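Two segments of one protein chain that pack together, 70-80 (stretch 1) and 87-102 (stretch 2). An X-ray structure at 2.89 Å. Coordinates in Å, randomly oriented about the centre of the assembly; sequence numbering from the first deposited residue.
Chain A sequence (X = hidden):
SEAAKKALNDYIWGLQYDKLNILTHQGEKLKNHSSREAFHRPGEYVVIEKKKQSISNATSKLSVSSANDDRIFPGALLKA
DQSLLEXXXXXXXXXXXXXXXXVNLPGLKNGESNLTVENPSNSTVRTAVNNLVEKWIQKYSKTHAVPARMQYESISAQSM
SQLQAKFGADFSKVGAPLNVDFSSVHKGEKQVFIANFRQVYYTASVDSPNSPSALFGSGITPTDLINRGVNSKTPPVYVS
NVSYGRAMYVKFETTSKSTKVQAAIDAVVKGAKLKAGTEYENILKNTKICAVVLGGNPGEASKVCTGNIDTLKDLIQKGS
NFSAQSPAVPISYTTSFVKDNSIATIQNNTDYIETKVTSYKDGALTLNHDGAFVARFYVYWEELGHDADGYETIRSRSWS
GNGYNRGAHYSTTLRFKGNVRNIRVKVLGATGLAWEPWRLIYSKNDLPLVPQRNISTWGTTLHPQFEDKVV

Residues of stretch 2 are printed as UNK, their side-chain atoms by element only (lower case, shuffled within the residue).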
ATOM      1  N   ASP A  70       2.607  23.565 -12.465  1.00 82.70           N
ATOM      2  CA  ASP A  70       2.631  25.020 -12.347  1.00 75.43           C
ATOM      3  C   ASP A  70       1.997  25.499 -11.046  1.00 73.05           C
ATOM      4  O   ASP A  70       2.433  26.511 -10.485  1.00 83.77           O
ATOM      5  CB  ASP A  70       1.926  25.659 -13.546  1.00 67.56           C
ATOM      6  CG  ASP A  70       0.549  25.085 -13.788  1.00 92.03           C
ATOM      7  OD1 ASP A  70       0.375  23.862 -13.598  1.00102.96           O
ATOM      8  OD2 ASP A  70      -0.358  25.853 -14.171  1.00 93.24           O
ATOM      9  N   ARG A  71       0.984  24.795 -10.545  1.00 86.35           N
ATOM     10  CA  ARG A  71       0.273  25.228  -9.348  1.00 80.48           C
ATOM     11  C   ARG A  71       0.993  24.875  -8.051  1.00 80.52           C
ATOM     12  O   ARG A  71       0.528  25.283  -6.981  1.00 79.63           O
ATOM     13  CB  ARG A  71      -1.132  24.616  -9.320  1.00 78.10           C
ATOM     14  CG  ARG A  71      -2.014  24.998 -10.498  1.00 85.37           C
ATOM     15  CD  ARG A  71      -2.227  23.828 -11.450  1.00 88.01           C
ATOM     16  NE  ARG A  71      -3.330  24.077 -12.376  1.00 88.79           N
ATOM     17  CZ  ARG A  71      -4.614  23.894 -12.081  1.00 98.60           C
ATOM     18  NH1 ARG A  71      -4.968  23.456 -10.880  1.00 98.06           N
ATOM     19  NH2 ARG A  71      -5.548  24.150 -12.986  1.00 93.15           N
ATOM     20  N   ILE A  72       2.099  24.139  -8.108  1.00 82.78           N
ATOM     21  CA  ILE A  72       2.765  23.628  -6.914  1.00 79.01           C
ATOM     22  C   ILE A  72       4.099  24.347  -6.766  1.00 75.77           C
ATOM     23  O   ILE A  72       5.013  24.158  -7.579  1.00 81.64           O
ATOM     24  CB  ILE A  72       2.961  22.108  -6.978  1.00 77.49           C
ATOM     25  CG1 ILE A  72       1.611  21.393  -7.117  1.00 82.93           C
ATOM     26  CG2 ILE A  72       3.693  21.615  -5.744  1.00 82.42           C
ATOM     27  CD1 ILE A  72       0.657  21.594  -5.954  1.00 82.25           C
ATOM     28  N   PHE A  73       4.214  25.162  -5.724  1.00 71.33           N
ATOM     29  CA  PHE A  73       5.480  25.767  -5.339  1.00 67.56           C
ATOM     30  C   PHE A  73       5.376  26.197  -3.884  1.00 67.56           C
ATOM     31  O   PHE A  73       4.270  26.429  -3.384  1.00 69.20           O
ATOM     32  CB  PHE A  73       5.832  26.966  -6.238  1.00 67.56           C
ATOM     33  CG  PHE A  73       4.812  28.070  -6.216  1.00 73.38           C
ATOM     34  CD1 PHE A  73       4.785  28.990  -5.181  1.00 67.56           C
ATOM     35  CD2 PHE A  73       3.890  28.195  -7.239  1.00 67.56           C
ATOM     36  CE1 PHE A  73       3.853  30.004  -5.162  1.00 67.56           C
ATOM     37  CE2 PHE A  73       2.957  29.207  -7.226  1.00 67.56           C
ATOM     38  CZ  PHE A  73       2.939  30.114  -6.187  1.00 74.65           C
ATOM     39  N   PRO A  74       6.499  26.312  -3.181  1.00 67.56           N
ATOM     40  CA  PRO A  74       6.437  26.702  -1.767  1.00 67.56           C
ATOM     41  C   PRO A  74       5.677  28.006  -1.575  1.00 69.64           C
ATOM     42  O   PRO A  74       5.981  29.023  -2.202  1.00 80.20           O
ATOM     43  CB  PRO A  74       7.911  26.840  -1.373  1.00 67.56           C
ATOM     44  CG  PRO A  74       8.646  25.978  -2.331  1.00 67.56           C
ATOM     45  CD  PRO A  74       7.880  26.036  -3.617  1.00 67.56           C
ATOM     46  N   GLY A  75       4.677  27.968  -0.696  1.00 67.56           N
ATOM     47  CA  GLY A  75       3.892  29.136  -0.366  1.00 67.56           C
ATOM     48  C   GLY A  75       2.638  29.327  -1.193  1.00 67.56           C
ATOM     49  O   GLY A  75       1.865  30.250  -0.907  1.00 69.92           O
ATOM     50  N   ALA A  76       2.410  28.494  -2.205  1.00 67.56           N
ATOM     51  CA  ALA A  76       1.228  28.633  -3.047  1.00 67.56           C
ATOM     52  C   ALA A  76      -0.045  28.580  -2.209  1.00 68.81           C
ATOM     53  O   ALA A  76      -0.221  27.679  -1.385  1.00 76.50           O
ATOM     54  CB  ALA A  76       1.208  27.529  -4.103  1.00 67.56           C
ATOM     55  N   LEU A  77      -0.938  29.546  -2.433  1.00 77.12           N
ATOM     56  CA  LEU A  77      -2.212  29.626  -1.725  1.00 68.57           C
ATOM     57  C   LEU A  77      -3.259  28.808  -2.473  1.00 71.12           C
ATOM     58  O   LEU A  77      -3.561  29.096  -3.636  1.00 78.18           O
ATOM     59  CB  LEU A  77      -2.664  31.080  -1.593  1.00 68.68           C
ATOM     60  CG  LEU A  77      -2.175  31.883  -0.383  1.00 78.50           C
ATOM     61  CD1 LEU A  77      -3.118  31.703   0.791  1.00 85.46           C
ATOM     62  CD2 LEU A  77      -0.759  31.506   0.017  1.00 92.49           C
ATOM     63  N   LEU A  78      -3.822  27.803  -1.802  1.00 67.56           N
ATOM     64  CA  LEU A  78      -4.760  26.881  -2.422  1.00 67.56           C
ATOM     65  C   LEU A  78      -6.007  26.752  -1.557  1.00 75.84           C
ATOM     66  O   LEU A  78      -6.009  27.106  -0.374  1.00 79.82           O
ATOM     67  CB  LEU A  78      -4.131  25.492  -2.629  1.00 78.43           C
ATOM     68  CG  LEU A  78      -2.754  25.457  -3.295  1.00 77.21           C
ATOM     69  CD1 LEU A  78      -2.226  24.033  -3.349  1.00 71.19           C
ATOM     70  CD2 LEU A  78      -2.801  26.059  -4.691  1.00 85.54           C
ATOM     71  N   LYS A  79      -7.071  26.238  -2.164  1.00 67.85           N
ATOM     72  CA  LYS A  79      -8.315  25.961  -1.461  1.00 81.91           C
ATOM     73  C   LYS A  79      -8.441  24.465  -1.208  1.00 78.95           C
ATOM     74  O   LYS A  79      -8.142  23.648  -2.083  1.00 78.03           O
ATOM     75  CB  LYS A  79      -9.525  26.452  -2.259  1.00 79.56           C
ATOM     76  CG  LYS A  79      -9.965  27.864  -1.917  1.00 87.77           C
ATOM     77  CD  LYS A  79     -11.296  28.213  -2.573  1.00 95.45           C
ATOM     78  CE  LYS A  79     -11.213  28.172  -4.092  1.00109.07           C
ATOM     79  NZ  LYS A  79     -12.450  28.700  -4.738  1.00 88.61           N
ATOM     80  N   ALA A  80      -8.887  24.111  -0.003  1.00 74.59           N
ATOM     81  CA  ALA A  80      -9.138  22.715   0.349  1.00 70.54           C
ATOM     82  C   ALA A  80     -10.516  22.280  -0.160  1.00 83.21           C
ATOM     83  O   ALA A  80     -11.385  21.830   0.587  1.00 87.11           O
ATOM     84  CB  ALA A  80      -9.013  22.523   1.854  1.00 79.50           C
ATOM     85  N   UNK A  87      -6.078  16.120  -6.652  1.00 74.34           N
ATOM     86  CA  UNK A  87      -4.668  16.471  -6.802  1.00 70.21           C
ATOM     87  C   UNK A  87      -4.437  17.369  -8.012  1.00 77.12           C
ATOM     88  O   UNK A  87      -3.388  17.305  -8.657  1.00 75.88           O
ATOM     89  n   UNK A  87      -1.609  15.555  -7.865  1.00 81.81           N
ATOM     90  c   UNK A  87      -3.793  15.218  -6.890  1.00 78.59           C
ATOM     91  o   UNK A  87      -1.826  15.756  -5.640  1.00 77.21           O
ATOM     92  c   UNK A  87      -2.320  15.532  -6.746  1.00 76.52           C
ATOM     93  N   UNK A  88      -5.429  18.198  -8.336  1.00 84.76           N
ATOM     94  CA  UNK A  88      -5.286  19.272  -9.321  1.00 76.00           C
ATOM     95  C   UNK A  88      -5.720  20.591  -8.689  1.00 75.77           C
ATOM     96  O   UNK A  88      -6.711  21.202  -9.100  1.00 75.29           O
ATOM     97  c   UNK A  88      -6.212  18.411 -13.018  1.00 82.99           C
ATOM     98  c   UNK A  88      -5.350  18.354 -11.761  1.00 89.42           C
ATOM     99  c   UNK A  88      -6.102  18.970 -10.577  1.00 75.27           C
ATOM    100  c   UNK A  88      -4.899  16.920 -11.473  1.00 93.25           C
ATOM    101  N   UNK A  89      -4.990  21.063  -7.682  1.00 72.36           N
ATOM    102  CA  UNK A  89      -5.455  22.226  -6.916  1.00 77.71           C
ATOM    103  C   UNK A  89      -5.499  23.497  -7.749  1.00 86.21           C
ATOM    104  O   UNK A  89      -4.738  23.677  -8.702  1.00 85.42           O
ATOM    105  c   UNK A  89      -3.705  20.548  -7.181  1.00 73.30           C
ATOM    106  c   UNK A  89      -4.423  22.345  -5.789  1.00 77.51           C
ATOM    107  c   UNK A  89      -3.206  21.655  -6.309  1.00 83.24           C
ATOM    108  N   UNK A  90      -6.408  24.386  -7.362  1.00 86.67           N
ATOM    109  CA  UNK A  90      -6.577  25.684  -7.999  1.00 81.57           C
ATOM    110  C   UNK A  90      -6.062  26.779  -7.076  1.00 78.55           C
ATOM    111  O   UNK A  90      -6.498  26.884  -5.925  1.00 79.28           O
ATOM    112  o   UNK A  90      -8.483  24.972  -9.304  1.00 82.16           O
ATOM    113  c   UNK A  90      -8.047  25.934  -8.337  1.00 86.69           C
ATOM    114  c   UNK A  90      -8.250  27.337  -8.898  1.00 85.73           C
ATOM    115  N   UNK A  91      -5.145  27.593  -7.589  1.00 86.59           N
ATOM    116  CA  UNK A  91      -4.599  28.692  -6.806  1.00 93.17           C
ATOM    117  C   UNK A  91      -5.664  29.752  -6.551  1.00 87.43           C
ATOM    118  O   UNK A  91      -6.466  30.078  -7.432  1.00 81.37           O
ATOM    119  c   UNK A  91      -2.042  28.673  -7.258  1.00100.43           C
ATOM    120  c   UNK A  91      -1.299  29.475  -6.205  1.00 99.08           C
ATOM    121  c   UNK A  91      -1.213  28.589  -8.531  1.00 98.49           C
ATOM    122  c   UNK A  91      -3.405  29.314  -7.532  1.00 91.19           C
ATOM    123  N   UNK A  92      -5.677  30.282  -5.333  1.00 83.03           N
ATOM    124  CA  UNK A  92      -6.542  31.409  -4.997  1.00 80.55           C
ATOM    125  C   UNK A  92      -6.008  32.623  -5.749  1.00 82.45           C
ATOM    126  O   UNK A  92      -4.894  33.079  -5.458  1.00 82.67           O
ATOM    127  c   UNK A  92      -6.983  30.534  -1.236  1.00 67.56           C
ATOM    128  c   UNK A  92      -6.580  31.668  -3.483  1.00 76.10           C
ATOM    129  c   UNK A  92      -7.071  30.425  -2.741  1.00 67.56           C
ATOM    130  c   UNK A  92      -7.485  32.855  -3.173  1.00 83.91           C
ATOM    131  N   UNK A  93      -6.746  33.178  -6.720  1.00 86.24           N
ATOM    132  CA  UNK A  93      -6.225  34.341  -7.452  1.00 95.35           C
ATOM    133  C   UNK A  93      -6.266  35.610  -6.615  1.00 89.73           C
ATOM    134  O   UNK A  93      -7.301  36.278  -6.534  1.00 93.00           O
ATOM    135  c   UNK A  93      -8.441  33.860  -8.188  1.00 92.51           C
ATOM    136  c   UNK A  93      -8.089  32.788  -7.190  1.00 94.79           C
ATOM    137  c   UNK A  93      -7.152  34.428  -8.669  1.00 91.64           C
ATOM    138  N   UNK A  94      -5.138  35.952  -5.991  1.00 93.04           N
ATOM    139  CA  UNK A  94      -5.083  37.070  -5.057  1.00 92.42           C
ATOM    140  C   UNK A  94      -3.628  37.467  -4.879  1.00 99.19           C
ATOM    141  O   UNK A  94      -2.724  36.634  -4.988  1.00 95.99           O
ATOM    142  c   UNK A  94      -5.725  37.870  -2.752  1.00 97.25           C
ATOM    143  c   UNK A  94      -5.049  35.487  -3.082  1.00 92.18           C
ATOM    144  c   UNK A  94      -5.744  36.695  -3.706  1.00 89.21           C
ATOM    145  N   UNK A  95      -3.403  38.749  -4.598  1.00 97.42           N
ATOM    146  CA  UNK A  95      -2.066  39.224  -4.283  1.00 98.73           C
ATOM    147  C   UNK A  95      -1.535  38.509  -3.044  1.00 96.64           C
ATOM    148  O   UNK A  95      -2.287  37.914  -2.267  1.00101.22           O
ATOM    149  c   UNK A  95      -2.768  41.479  -5.183  1.00120.78           C
ATOM    150  c   UNK A  95      -2.079  40.734  -4.060  1.00112.67           C
ATOM    151  o   UNK A  95      -3.994  41.578  -5.218  1.00113.27           O
ATOM    152  n   UNK A  95      -1.982  42.000  -6.116  1.00120.13           N
ATOM    153  N   UNK A  96      -0.218  38.570  -2.862  1.00 99.56           N
ATOM    154  CA  UNK A  96       0.430  37.874  -1.761  1.00100.81           C
ATOM    155  C   UNK A  96       1.505  38.754  -1.141  1.00103.53           C
ATOM    156  O   UNK A  96       1.950  39.743  -1.727  1.00110.22           O
ATOM    157  n   UNK A  96       0.681  34.218  -5.003  1.00102.51           N
ATOM    158  c   UNK A  96       0.131  33.192  -4.362  1.00110.02           C
ATOM    159  n   UNK A  96       0.237  33.092  -3.041  1.00108.21           N
ATOM    160  c   UNK A  96       1.053  36.550  -2.217  1.00102.16           C
ATOM    161  c   UNK A  96       0.940  34.055  -2.203  1.00101.63           C
ATOM    162  c   UNK A  96       0.149  35.342  -2.054  1.00100.63           C
ATOM    163  n   UNK A  96      -0.531  32.269  -5.043  1.00 96.95           N
ATOM    164  N   UNK A  97       1.913  38.370   0.066  1.00 94.85           N
ATOM    165  CA  UNK A  97       3.002  39.004   0.769  1.00105.19           C
ATOM    166  C   UNK A  97       4.285  38.214   0.643  1.00 94.79           C
ATOM    167  O   UNK A  97       4.420  37.325  -0.208  1.00 97.72           O
ATOM    168  N   UNK A  98       5.242  38.531   1.508  1.00 99.91           N
ATOM    169  CA  UNK A  98       6.529  37.857   1.463  1.00 99.96           C
ATOM    170  C   UNK A  98       6.400  36.423   1.959  1.00105.22           C
ATOM    171  O   UNK A  98       5.571  36.107   2.817  1.00108.57           O
ATOM    172  c   UNK A  98       8.984  41.024   3.960  1.00119.37           C
ATOM    173  c   UNK A  98       7.556  38.606   2.312  1.00109.75           C
ATOM    174  n   UNK A  98       8.910  39.813   4.828  1.00114.73           N
ATOM    175  c   UNK A  98       7.613  40.103   2.031  1.00107.59           C
ATOM    176  c   UNK A  98       8.938  40.726   2.466  1.00110.16           C
ATOM    177  N   UNK A  99       7.241  35.548   1.408  1.00111.55           N
ATOM    178  CA  UNK A  99       7.282  34.143   1.795  1.00110.82           C
ATOM    179  C   UNK A  99       8.719  33.787   2.144  1.00101.40           C
ATOM    180  O   UNK A  99       9.617  33.947   1.312  1.00 96.93           O
ATOM    181  c   UNK A  99       6.763  33.235   0.675  1.00 98.36           C
ATOM    182  c   UNK A  99       6.446  31.851   1.215  1.00 94.35           C
ATOM    183  o   UNK A  99       5.571  33.795   0.111  1.00 96.42           O
ATOM    184  N   UNK A 100       8.932  33.317   3.371  1.00103.48           N
ATOM    185  CA  UNK A 100      10.250  32.908   3.839  1.00103.31           C
ATOM    186  C   UNK A 100      10.401  31.404   3.663  1.00 89.82           C
ATOM    187  O   UNK A 100       9.566  30.630   4.139  1.00 87.71           O
ATOM    188  c   UNK A 100      11.267  34.591   5.411  1.00102.36           C
ATOM    189  o   UNK A 100       9.185  33.458   5.946  1.00111.93           O
ATOM    190  c   UNK A 100      10.457  33.295   5.305  1.00103.77           C
ATOM    191  N   UNK A 101      11.469  30.999   2.981  1.00 86.55           N
ATOM    192  CA  UNK A 101      11.704  29.607   2.622  1.00 87.12           C
ATOM    193  C   UNK A 101      13.000  29.142   3.268  1.00 81.35           C
ATOM    194  O   UNK A 101      13.899  29.942   3.542  1.00 90.95           O
ATOM    195  c   UNK A 101      10.446  29.918   0.462  1.00 85.04           C
ATOM    196  c   UNK A 101      10.405  29.849  -1.052  1.00 90.37           C
ATOM    197  c   UNK A 101      11.758  29.434   1.087  1.00 82.80           C
ATOM    198  c   UNK A 101      12.041  27.983   0.713  1.00 81.28           C
ATOM    199  N   UNK A 102      13.087  27.836   3.515  1.00 88.05           N
ATOM    200  CA  UNK A 102      14.300  27.215   4.025  1.00 86.56           C
ATOM    201  C   UNK A 102      14.553  25.923   3.261  1.00 78.48           C
ATOM    202  O   UNK A 102      13.613  25.240   2.844  1.00 77.60           O
ATOM    203  o   UNK A 102      15.384  26.298   5.996  1.00 93.86           O
ATOM    204  c   UNK A 102      14.203  26.923   5.527  1.00 90.48           C
TER

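Position 87 carries two carbons, the second holding one oxygen and one nitrogen, and touches nothing on stretch 1: asparagine, N87. Its positive phi ends a helix in a Schellman motif. Position 88 has four carbons forked at the second, a leucine; L88 points sideways, and its side chain makes no close contact with stretch 1.

At 89 three carbons close a ring onto the backbone nitrogen, so this is proline. P89 points toward stretch 1, its CB 3.7 Å from L78 CD1 and its CG 3.9 Å from I72 CD1. Its carbonyl sits implausibly near the R71 guanidinium, a clash in the model that carries no design lesson. Position 90 has one carbon bearing an oxygen and a carbon: threonine. T90 points away and is exposed.

Position 91 has four carbons forked at the second, again leucine. The end of L91 drops among several partners: its CG is 3.7 Å from L78 CD2, and its CD2 lies 3.8 Å from A76 CB and 4.3 Å from F73 CZ. Position 92 has four carbons forked at the first, one arm two carbons long, which makes it isoleucine. I92 points toward stretch 1, with CG1 4.0 Å from K79 CG and CD1 3.7 Å from L78 O.

Position 93 is another three-carbon ring on the backbone nitrogen, P93, pointing away. Position 94, one carbon carrying two, is valine; V94 stays beyond contact. Position 95, two carbons with an oxygen and a nitrogen on the second, is asparagine by its atoms alone; N95 is exposed and out of reach.

Position 96 runs three carbons, a nitrogen, then a carbon with two nitrogens: arginine. R96 lays one face of its guanidinium over F73 CZ, while L77 CD2 approaches its edge, 3.6 Å from NE. Position 97 has no side chain, G97; 98 has four carbons in a row ending in nitrogen, K98. Neither touches stretch 1.

Position 99 has one carbon bearing oxygen and carbon: T99, whose CG2 lies 4.0 Å from G75 CA. Position 100 has the same atoms, T100, but is out of reach. Position 101 has four carbons, forked at the first, with one arm two carbons long: isoleucine, I101; its CD1 meets P74 CB at 3.9 Å. Position 102, one carbon then oxygen, is S102.

The contact works through one backbone hydrogen bond, I92 N to L77 O at 3.0 Å, set amid apolar packing. G75 suits its turn doubly: a CB there would meet T99 CG2 at 2.8 Å and jam against the preceding carbonyl.

Stretch 2, residues 87-102: NLPTLIPVNRGKTTIS
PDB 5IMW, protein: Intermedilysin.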